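Local coordinates for uncharacterized protein (Bacteroides uniformis ATCC 8492, PDB 4Q68) that probably hydrolyses the amide bond between N-acetylmuramic acid and L-alanine in peptidoglycan, as a member of the highly specific NlpC/P60 amidase family, at residues H22-D27 and T85-Y90; R75-K80 and I91-N96; G11-D16 and L49-T54. One frame throughout, in Å; residues are numbered along the deposited sequence.

Contact 1 (H22-D27 and T85-Y90); sequences HTLEAD and TSRLHY. With NAG (2-acetamido-2-deoxy-beta-D-glucopyranose), chain B.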
loop_
_atom_site.group_PDB
_atom_site.type_symbol
_atom_site.label_atom_id
_atom_site.label_comp_id
_atom_site.label_asym_id
_atom_site.label_seq_id
_atom_site.Cartn_x
_atom_site.Cartn_y
_atom_site.Cartn_z
ATOM N N HIS A 22 12.331 3.747 6.152
ATOM C CA HIS A 22 12.692 2.863 7.269
ATOM C C HIS A 22 12.211 3.356 8.635
ATOM O O HIS A 22 12.779 2.978 9.669
ATOM C CB HIS A 22 14.210 2.593 7.312
ATOM C CG HIS A 22 14.830 2.393 5.962
ATOM N ND1 HIS A 22 14.404 1.418 5.086
ATOM C CD2 HIS A 22 15.842 3.042 5.340
ATOM C CE1 HIS A 22 15.121 1.479 3.979
ATOM N NE2 HIS A 22 16.004 2.454 4.108
ATOM N N THR A 23 11.143 4.150 8.654
ATOM C CA THR A 23 10.639 4.682 9.914
ATOM C C THR A 23 10.111 3.610 10.872
ATOM O O THR A 23 9.964 3.887 12.057
ATOM C CB THR A 23 9.544 5.747 9.729
ATOM O OG1 THR A 23 8.426 5.185 9.010
ATOM C CG2 THR A 23 10.086 6.989 9.041
ATOM N N LEU A 24 9.824 2.401 10.382
ATOM C CA LEU A 24 9.303 1.326 11.238
ATOM C C LEU A 24 10.385 0.374 11.761
ATOM O O LEU A 24 10.052 -0.582 12.458
ATOM C CB LEU A 24 8.233 0.531 10.483
ATOM C CG LEU A 24 7.105 1.357 9.859
ATOM C CD1 LEU A 24 6.030 0.431 9.318
ATOM C CD2 LEU A 24 6.497 2.360 10.827
ATOM N N GLU A 25 11.657 0.626 11.434
ATOM C CA GLU A 25 12.702 -0.392 11.624
ATOM C C GLU A 25 13.652 -0.248 12.812
ATOM O O GLU A 25 14.798 -0.725 12.761
ATOM C CB GLU A 25 13.555 -0.539 10.368
ATOM C CG GLU A 25 12.798 -0.612 9.066
ATOM C CD GLU A 25 11.749 -1.711 8.988
ATOM O OE1 GLU A 25 11.670 -2.569 9.896
ATOM O OE2 GLU A 25 10.969 -1.698 8.002
ATOM N N ALA A 26 13.181 0.322 13.903
ATOM C CA ALA A 26 14.011 0.388 15.104
ATOM C C ALA A 26 14.471 -0.996 15.560
ATOM O O ALA A 26 13.772 -2.001 15.383
ATOM C CB ALA A 26 13.252 1.047 16.223
ATOM N N ASP A 27 15.638 -1.023 16.202
ATOM C CA ASP A 27 16.126 -2.213 16.867
ATOM C C ASP A 27 15.140 -2.643 17.947
ATOM O O ASP A 27 14.354 -1.846 18.451
ATOM C CB ASP A 27 17.497 -1.953 17.522
ATOM C CG ASP A 27 18.631 -1.776 16.517
ATOM O OD1 ASP A 27 18.465 -2.136 15.340
ATOM O OD2 ASP A 27 19.719 -1.294 16.922
ATOM N N THR A 85 7.841 -10.527 11.232
ATOM C CA THR A 85 7.142 -11.179 10.140
ATOM C C THR A 85 5.615 -11.123 10.240
ATOM O O THR A 85 4.936 -11.529 9.298
ATOM C CB THR A 85 7.603 -12.629 9.952
ATOM O OG1 THR A 85 7.279 -13.408 11.108
ATOM C CG2 THR A 85 9.115 -12.683 9.730
ATOM N N SER A 86 5.086 -10.604 11.354
ATOM C CA SER A 86 3.645 -10.346 11.460
ATOM C C SER A 86 3.227 -9.054 10.762
ATOM O O SER A 86 2.048 -8.844 10.519
ATOM C CB SER A 86 3.196 -10.300 12.924
ATOM O OG SER A 86 3.728 -9.181 13.620
ATOM N N ARG A 87 4.182 -8.176 10.465
ATOM C CA ARG A 87 3.891 -6.972 9.692
ATOM C C ARG A 87 3.612 -7.393 8.255
ATOM O O ARG A 87 4.289 -8.265 7.719
ATOM C CB ARG A 87 5.074 -6.002 9.741
ATOM C CG ARG A 87 4.673 -4.570 9.503
ATOM C CD ARG A 87 5.818 -3.670 9.140
ATOM N NE ARG A 87 6.886 -3.699 10.136
ATOM C CZ ARG A 87 8.124 -3.291 9.898
ATOM N NH1 ARG A 87 8.456 -2.795 8.715
ATOM N NH2 ARG A 87 9.046 -3.387 10.849
ATOM N N LEU A 88 2.632 -6.764 7.622
ATOM C CA LEU A 88 2.203 -7.151 6.278
ATOM C C LEU A 88 3.068 -6.464 5.218
ATOM O O LEU A 88 2.649 -5.554 4.502
ATOM C CB LEU A 88 0.722 -6.852 6.113
ATOM C CG LEU A 88 -0.156 -7.716 7.008
ATOM C CD1 LEU A 88 -1.514 -7.064 7.257
ATOM C CD2 LEU A 88 -0.336 -9.102 6.416
ATOM N N HIS A 89 4.293 -6.956 5.109
ATOM C CA HIS A 89 5.297 -6.375 4.222
ATOM C C HIS A 89 4.895 -6.408 2.754
ATOM O O HIS A 89 5.168 -5.462 2.022
ATOM C CB HIS A 89 6.617 -7.121 4.345
ATOM C CG HIS A 89 7.191 -7.076 5.715
ATOM N ND1 HIS A 89 7.695 -5.922 6.256
ATOM C CD2 HIS A 89 7.297 -8.030 6.668
ATOM C CE1 HIS A 89 8.123 -6.181 7.476
ATOM N NE2 HIS A 89 7.888 -7.448 7.755
ATOM N N TYR A 90 4.302 -7.511 2.316
ATOM C CA TYR A 90 3.908 -7.645 0.925
ATOM C C TYR A 90 2.502 -7.110 0.730
ATOM O O TYR A 90 1.578 -7.489 1.460
ATOM C CB TYR A 90 3.998 -9.092 0.473
ATOM C CG TYR A 90 5.392 -9.637 0.382
ATOM C CD1 TYR A 90 6.295 -9.137 -0.549
ATOM C CD2 TYR A 90 5.810 -10.687 1.195
ATOM C CE1 TYR A 90 7.564 -9.664 -0.665
ATOM C CE2 TYR A 90 7.077 -11.230 1.070
ATOM C CZ TYR A 90 7.945 -10.725 0.128
ATOM O OH TYR A 90 9.189 -11.279 -0.065
HETATM C C1 NAG B . 7.310 -1.788 2.390
HETATM C C2 NAG B . 8.109 -2.934 2.994
HETATM C C3 NAG B . 7.720 -3.177 4.449
HETATM C C4 NAG B . 7.613 -1.871 5.233
HETATM C C5 NAG B . 6.847 -0.801 4.464
HETATM C C6 NAG B . 6.873 0.513 5.233
HETATM C C7 NAG B . 8.954 -4.664 1.468
HETATM C C8 NAG B . 8.706 -5.943 0.741
HETATM N N2 NAG B . 7.965 -4.161 2.212
HETATM O O1 NAG B . 7.831 -1.520 1.123
HETATM O O3 NAG B . 8.733 -3.954 5.036
HETATM O O4 NAG B . 7.028 -2.091 6.495
HETATM O O5 NAG B . 7.428 -0.627 3.190
HETATM O O6 NAG B . 8.198 0.950 5.407
HETATM O O7 NAG B . 10.057 -4.140 1.345
#
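Two long interhelical loops meet beside a bound N-acetylglucosamine, where Glu25 and Arg87 form a two-pronged, end-on salt bridge. Arg87 NH1 donates to Glu25 OE2 at 2.8 Å, and Arg87 NH2 to Glu25 OE1 at 2.9 Å. Both bonds are nearly straight and lie close to the guanidinium plane, although the carboxylate is turned 32° against it and receives each N-H on its syn side but well out of plane. NH1 also donates to O4 of the sugar, 2.7 Å away, joining carboxylate and sugar through one nitrogen. The type I turn from His22 to Glu25 carries both contacting residues, Leu24 and Glu25, in the loop between helices 2-12 and 41-53. Leu24 CB lies over one guanidinium face and His89 CE1 over the opposite face, both toward the rim. His89 ND1 makes a short hydrogen bond with sugar O3, and its NE2 is tied to Tyr84 O. The bend of Arg87 at chi3 (-56°) turns its end group between these neighbours. With an alanine here, the Glu25 carboxylate would probably lose this charged mate and sugar O4 this donor. Glu30 forms a second salt bridge to Arg87 NH2, and Gln132 donates to Glu25 OE1.

Contact 2 (R75-K80 and I91-N96); sequences RYRDGK and IADWIN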
loop_
_atom_site.group_PDB
_atom_site.type_symbol
_atom_site.label_atom_id
_atom_site.label_comp_id
_atom_site.label_asym_id
_atom_site.label_seq_id
_atom_site.Cartn_x
_atom_site.Cartn_y
_atom_site.Cartn_z
ATOM N N ARG A 75 -1.849 -2.819 9.654
ATOM C CA ARG A 75 -0.430 -3.055 9.437
ATOM C C ARG A 75 -0.010 -4.497 9.729
ATOM O O ARG A 75 0.969 -4.975 9.139
ATOM C CB ARG A 75 0.391 -2.070 10.286
ATOM C CG ARG A 75 1.888 -2.300 10.212
ATOM C CD ARG A 75 2.673 -1.189 10.868
ATOM N NE ARG A 75 2.516 0.066 10.155
ATOM C CZ ARG A 75 2.799 1.253 10.673
ATOM N NH1 ARG A 75 3.290 1.358 11.904
ATOM N NH2 ARG A 75 2.570 2.344 9.940
ATOM N N TYR A 76 -0.719 -5.172 10.636
ATOM C CA TYR A 76 -0.365 -6.504 11.100
ATOM C C TYR A 76 -1.410 -7.518 10.690
ATOM O O TYR A 76 -2.609 -7.239 10.638
ATOM C CB TYR A 76 -0.185 -6.508 12.629
ATOM C CG TYR A 76 0.988 -5.652 13.021
ATOM C CD1 TYR A 76 2.277 -6.154 12.970
ATOM C CD2 TYR A 76 0.821 -4.325 13.395
ATOM C CE1 TYR A 76 3.372 -5.363 13.261
ATOM C CE2 TYR A 76 1.902 -3.527 13.694
ATOM C CZ TYR A 76 3.174 -4.047 13.640
ATOM O OH TYR A 76 4.243 -3.232 13.926
ATOM N N ARG A 77 -0.940 -8.740 10.450
ATOM C CA ARG A 77 -1.796 -9.850 10.054
ATOM C C ARG A 77 -2.856 -10.104 11.125
ATOM O O ARG A 77 -2.524 -10.444 12.273
ATOM C CB ARG A 77 -0.916 -11.077 9.844
ATOM C CG ARG A 77 -1.618 -12.344 9.356
ATOM C CD ARG A 77 -0.604 -13.477 9.027
ATOM N NE ARG A 77 0.241 -13.084 7.897
ATOM C CZ ARG A 77 1.500 -12.644 7.968
ATOM N NH1 ARG A 77 2.160 -12.619 9.122
ATOM N NH2 ARG A 77 2.121 -12.233 6.872
ATOM N N ASP A 78 -4.116 -9.894 10.760
ATOM C CA ASP A 78 -5.243 -9.992 11.693
ATOM C C ASP A 78 -5.076 -9.107 12.927
ATOM O O ASP A 78 -5.641 -9.375 13.979
ATOM C CB ASP A 78 -5.493 -11.444 12.080
ATOM C CG ASP A 78 -5.840 -12.300 10.886
ATOM O OD1 ASP A 78 -6.492 -11.812 9.930
ATOM O OD2 ASP A 78 -5.436 -13.481 10.897
ATOM N N GLY A 79 -4.312 -8.031 12.793
ATOM C CA GLY A 79 -4.111 -7.099 13.886
ATOM C C GLY A 79 -3.295 -7.608 15.050
ATOM O O GLY A 79 -3.301 -6.983 16.101
ATOM N N LYS A 80 -2.596 -8.725 14.869
ATOM C CA LYS A 80 -1.851 -9.345 15.956
ATOM C C LYS A 80 -0.364 -9.093 15.775
ATOM O O LYS A 80 0.258 -9.542 14.810
ATOM C CB LYS A 80 -2.142 -10.845 16.026
ATOM C CG LYS A 80 -3.599 -11.188 16.321
ATOM C CD LYS A 80 -3.836 -12.700 16.301
ATOM C CE LYS A 80 -5.321 -13.049 16.283
ATOM N NZ LYS A 80 -5.569 -14.511 16.298
ATOM N N ILE A 91 2.324 -6.255 -0.265
ATOM C CA ILE A 91 1.047 -5.608 -0.435
ATOM C C ILE A 91 -0.058 -6.591 -0.821
ATOM O O ILE A 91 -1.191 -6.415 -0.399
ATOM C CB ILE A 91 1.166 -4.380 -1.354
ATOM C CG1 ILE A 91 2.176 -3.385 -0.756
ATOM C CG2 ILE A 91 -0.199 -3.717 -1.557
ATOM C CD1 ILE A 91 1.957 -3.038 0.725
ATOM N N ALA A 92 0.248 -7.674 -1.534
ATOM C CA ALA A 92 -0.805 -8.675 -1.779
ATOM C C ALA A 92 -1.358 -9.183 -0.452
ATOM O O ALA A 92 -2.553 -9.416 -0.310
ATOM C CB ALA A 92 -0.284 -9.841 -2.603
ATOM N N ASP A 93 -0.468 -9.384 0.521
ATOM C CA ASP A 93 -0.840 -9.896 1.851
ATOM C C ASP A 93 -1.619 -8.839 2.642
ATOM O O ASP A 93 -2.614 -9.141 3.301
ATOM C CB ASP A 93 0.450 -10.285 2.575
ATOM C CG ASP A 93 0.269 -11.343 3.651
ATOM O OD1 ASP A 93 -0.824 -11.934 3.805
ATOM O OD2 ASP A 93 1.292 -11.593 4.323
ATOM N N TRP A 94 -1.159 -7.594 2.550
ATOM C CA TRP A 94 -1.816 -6.428 3.146
ATOM C C TRP A 94 -3.255 -6.296 2.621
ATOM O O TRP A 94 -4.182 -6.076 3.393
ATOM C CB TRP A 94 -0.956 -5.208 2.813
ATOM C CG TRP A 94 -1.271 -3.904 3.465
ATOM C CD1 TRP A 94 -0.655 -3.393 4.569
ATOM C CD2 TRP A 94 -2.159 -2.887 2.993
ATOM N NE1 TRP A 94 -1.121 -2.135 4.831
ATOM C CE2 TRP A 94 -2.035 -1.791 3.871
ATOM C CE3 TRP A 94 -3.029 -2.784 1.898
ATOM C CZ2 TRP A 94 -2.766 -0.617 3.699
ATOM C CZ3 TRP A 94 -3.746 -1.602 1.729
ATOM C CH2 TRP A 94 -3.613 -0.544 2.629
ATOM N N ILE A 95 -3.419 -6.450 1.310
ATOM C CA ILE A 95 -4.732 -6.407 0.689
ATOM C C ILE A 95 -5.583 -7.557 1.221
ATOM O O ILE A 95 -6.731 -7.351 1.617
ATOM C CB ILE A 95 -4.599 -6.484 -0.840
ATOM C CG1 ILE A 95 -3.975 -5.198 -1.379
ATOM C CG2 ILE A 95 -5.978 -6.763 -1.488
ATOM C CD1 ILE A 95 -3.492 -5.303 -2.813
ATOM N N ASN A 96 -5.048 -8.769 1.224
ATOM C CA ASN A 96 -5.819 -9.918 1.689
ATOM C C ASN A 96 -6.283 -9.727 3.125
ATOM O O ASN A 96 -7.395 -10.090 3.478
ATOM C CB ASN A 96 -4.992 -11.206 1.589
ATOM C CG ASN A 96 -4.700 -11.602 0.168
ATOM O OD1 ASN A 96 -5.304 -11.089 -0.762
ATOM N ND2 ASN A 96 -3.756 -12.510 -0.001
HETATM O O HOH W 1 -0.670 -14.031 5.405
#
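A surface salt bridge, reinforced by one water, joins Arg77, in the loop just beyond helix 64-75, to Asp93 in the first turn of helix 91-100. Arg77 NH2 donates to Asp93 OD2 at 2.8 Å with an N-H...O angle of 153°. The oxygen sits at the guanidinium edge, close to its plane, and is approached on its syn side; the two flat groups are inclined by 32°, and a single direct bond joins them. The second link runs through water 1, which accepts from Arg77 NE at 2.8 Å and donates to Asp93 OD1 at 2.6 Å. Each carboxylate oxygen is therefore engaged from the arginine side, one directly and one through solvent, which should restrain rotation of both groups. Asp93 reaches across because its CG is trans to the backbone N (chi1 -155°), whereas the arginine chain runs out extended and bends only at chi3 (-65°). The remaining guanidinium nitrogen, NH1, is bonded to Thr85 O, which anchors the arginine to a later part of the same loop. On the protein side Ile146 of helix 137-150 touches both Arg77 and Asp93, giving the ion pair a nonpolar flank. The backbone around Arg77 is shaped by a tight reversal, in which Gly79 N bonds to Tyr76 O at 2.9 Å. Deeper in, Arg75 and Trp94 are drawn together indirectly, since both bond to the carboxylate of Glu46. Tyr90 is the N-cap of the helix, so Asp93 stands at the third helical position after it, where a negative side chain would probably interact favourably with the helix dipole, an acidic placement typical of helix N-termini.

Contact 3 (G11-D16 and L49-T54); sequences GIKYLD and LAETLT
Lys13 and Tyr14, in the turn at the end region of helix 2-12, both address the carboxylate of Glu51 near the end of helix 41-53, one directly and one through a water. The firmer half is that of Tyr14. Its ring rests on Leu44, Tyr47 and Val48 of helix 41-53, and its edge faces Glu51, with CE1 4.3 Å from OE1. From the hydroxyl, Tyr14 OH donates to water 2 at 2.6 Å, and the same water donates to Glu51 OE1, again at 2.6 Å. The water lies close to the plane of the tyrosine ring, filling a span the two side chains do not bridge themselves. Glu51 arrives with CG anti to the backbone N (chi1 178°) and the rest of the chain extended, which carries the carboxylate out from its helix. The type I turn from Ile12 to Leu15 offers the two neighbouring residues to it.

The solvent side is looser. Lys13 is exposed and occupies two conformers; in the one described, its extended chain crosses that of Glu51 at about a right angle and NZ stops 3.3 Å from OE2, a weak bond within a salt bridge. The stronger polar partner of NZ is Asn10 OD1 on helix 2-12, and the like-charged ammonium group of Lys56 lies close by. Glu51 thus has a water-mediated link to a neutral phenol on one oxygen and a lengthened charged contact on the other, which suggests that the water bridge would give the more directional hold, while the lysine probably supplies mainly diffuse electrostatic attraction to the carboxylate.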
loop_
_atom_site.group_PDB
_atom_site.type_symbol
_atom_site.label_atom_id
_atom_site.label_comp_id
_atom_site.label_asym_id
_atom_site.label_seq_id
_atom_site.Cartn_x
_atom_site.Cartn_y
_atom_site.Cartn_z
ATOM N N GLY A 11 -5.800 12.268 3.096
ATOM C CA GLY A 11 -4.541 12.213 2.378
ATOM C C GLY A 11 -3.977 13.598 2.079
ATOM O O GLY A 11 -2.780 13.832 2.243
ATOM N N ILE A 12 -4.837 14.528 1.666
ATOM C CA ILE A 12 -4.435 15.906 1.369
ATOM C C ILE A 12 -3.828 16.579 2.596
ATOM O O ILE A 12 -2.932 17.415 2.474
ATOM C CB ILE A 12 -5.637 16.720 0.823
ATOM C CG1 ILE A 12 -5.957 16.296 -0.617
ATOM C CG2 ILE A 12 -5.394 18.237 0.911
ATOM C CD1 ILE A 12 -4.804 16.445 -1.595
ATOM N N LYS A 13 -4.295 16.215 3.793
ATOM C CA LYS A 13 -3.719 16.728 5.051
ATOM C C LYS A 13 -2.248 16.426 5.223
ATOM O O LYS A 13 -1.563 17.103 5.992
ATOM C CB LYS A 13 -4.428 16.165 6.283
ATOM C CG LYS A 13 -5.837 16.662 6.466
ATOM C CD LYS A 13 -6.455 16.168 7.760
ATOM C CE LYS A 13 -7.964 16.264 7.730
ATOM N NZ LYS A 13 -8.596 15.430 8.789
ATOM N N TYR A 14 -1.755 15.390 4.534
ATOM C CA TYR A 14 -0.336 15.019 4.595
ATOM C C TYR A 14 0.540 15.721 3.559
ATOM O O TYR A 14 1.744 15.495 3.541
ATOM C CB TYR A 14 -0.169 13.498 4.448
ATOM C CG TYR A 14 -0.451 12.753 5.724
ATOM C CD1 TYR A 14 -1.749 12.453 6.102
ATOM C CD2 TYR A 14 0.578 12.363 6.578
ATOM C CE1 TYR A 14 -2.011 11.791 7.296
ATOM C CE2 TYR A 14 0.322 11.688 7.758
ATOM C CZ TYR A 14 -0.968 11.413 8.120
ATOM O OH TYR A 14 -1.203 10.770 9.313
ATOM N N LEU A 15 -0.015 16.581 2.702
ATOM C CA LEU A 15 0.848 17.259 1.745
ATOM C C LEU A 15 1.982 17.944 2.494
ATOM O O LEU A 15 1.773 18.542 3.555
ATOM C CB LEU A 15 0.076 18.268 0.891
ATOM C CG LEU A 15 -0.903 17.655 -0.110
ATOM C CD1 LEU A 15 -1.667 18.750 -0.803
ATOM C CD2 LEU A 15 -0.191 16.799 -1.151
ATOM N N ASP A 16 3.172 17.851 1.917
ATOM C CA ASP A 16 4.403 18.474 2.403
ATOM C C ASP A 16 5.058 17.752 3.570
ATOM O O ASP A 16 6.154 18.135 3.969
ATOM C CB ASP A 16 4.199 19.979 2.669
ATOM C CG ASP A 16 3.743 20.711 1.431
ATOM O OD1 ASP A 16 4.342 20.463 0.355
ATOM O OD2 ASP A 16 2.803 21.539 1.510
ATOM N N LEU A 49 -5.676 5.584 5.939
ATOM C CA LEU A 49 -6.733 4.594 6.094
ATOM C C LEU A 49 -7.116 4.443 7.565
ATOM O O LEU A 49 -8.300 4.377 7.900
ATOM C CB LEU A 49 -6.277 3.259 5.495
ATOM C CG LEU A 49 -7.276 2.100 5.565
ATOM C CD1 LEU A 49 -8.590 2.400 4.857
ATOM C CD2 LEU A 49 -6.637 0.851 4.992
ATOM N N ALA A 50 -6.133 4.393 8.457
ATOM C CA ALA A 50 -6.424 4.245 9.903
ATOM C C ALA A 50 -7.243 5.417 10.407
ATOM O O ALA A 50 -8.202 5.233 11.143
ATOM C CB ALA A 50 -5.145 4.113 10.689
ATOM N N GLU A 51 -6.872 6.627 10.008
ATOM C CA GLU A 51 -7.615 7.806 10.431
ATOM C C GLU A 51 -9.035 7.787 9.887
ATOM O O GLU A 51 -9.994 8.062 10.611
ATOM C CB GLU A 51 -6.904 9.070 9.978
ATOM C CG GLU A 51 -7.647 10.354 10.336
ATOM C CD GLU A 51 -6.903 11.621 9.963
ATOM O OE1 GLU A 51 -5.815 11.558 9.349
ATOM O OE2 GLU A 51 -7.444 12.706 10.289
ATOM N N THR A 52 -9.176 7.445 8.611
ATOM C CA THR A 52 -10.490 7.491 7.993
ATOM C C THR A 52 -11.428 6.407 8.553
ATOM O O THR A 52 -12.641 6.627 8.669
ATOM C CB THR A 52 -10.399 7.445 6.461
ATOM O OG1 THR A 52 -9.395 8.362 6.008
ATOM C CG2 THR A 52 -11.706 7.868 5.833
ATOM N N LEU A 53 -10.875 5.256 8.919
ATOM C CA LEU A 53 -11.660 4.193 9.552
ATOM C C LEU A 53 -12.096 4.520 10.965
ATOM O O LEU A 53 -12.982 3.864 11.479
ATOM C CB LEU A 53 -10.868 2.895 9.576
ATOM C CG LEU A 53 -10.794 2.117 8.275
ATOM C CD1 LEU A 53 -9.797 0.985 8.437
ATOM C CD2 LEU A 53 -12.160 1.588 7.840
ATOM N N THR A 54 -11.483 5.520 11.587
ATOM C CA THR A 54 -11.738 5.843 12.992
ATOM C C THR A 54 -12.848 6.883 13.068
ATOM O O THR A 54 -12.648 8.020 12.636
ATOM C CB THR A 54 -10.464 6.421 13.676
ATOM O OG1 THR A 54 -9.383 5.493 13.562
ATOM C CG2 THR A 54 -10.698 6.659 15.156
HETATM O O HOH W 2 -3.696 9.989 9.586
#

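Overall arrangement
Contact 1 is the buried member of the set, and contacts 2 and 3 lie at the surface. All three rest on a basic residue facing a carboxylate, but the pairing changes with its place: two direct bonds in contact 1, one direct bond and one water in contact 2, and a weak bond beside a tyrosine-water link in contact 3. Contacts 1 and 2 adjoin, with Leu88 N close to Arg75 O, and both involve the region between helices 64-75 and 91-100. Contact 3 joins helices 2-12 and 41-53 instead; it meets contact 2 where Trp94 packs on Leu49, but lies about 10 Å from contact 1 at the nearest atoms.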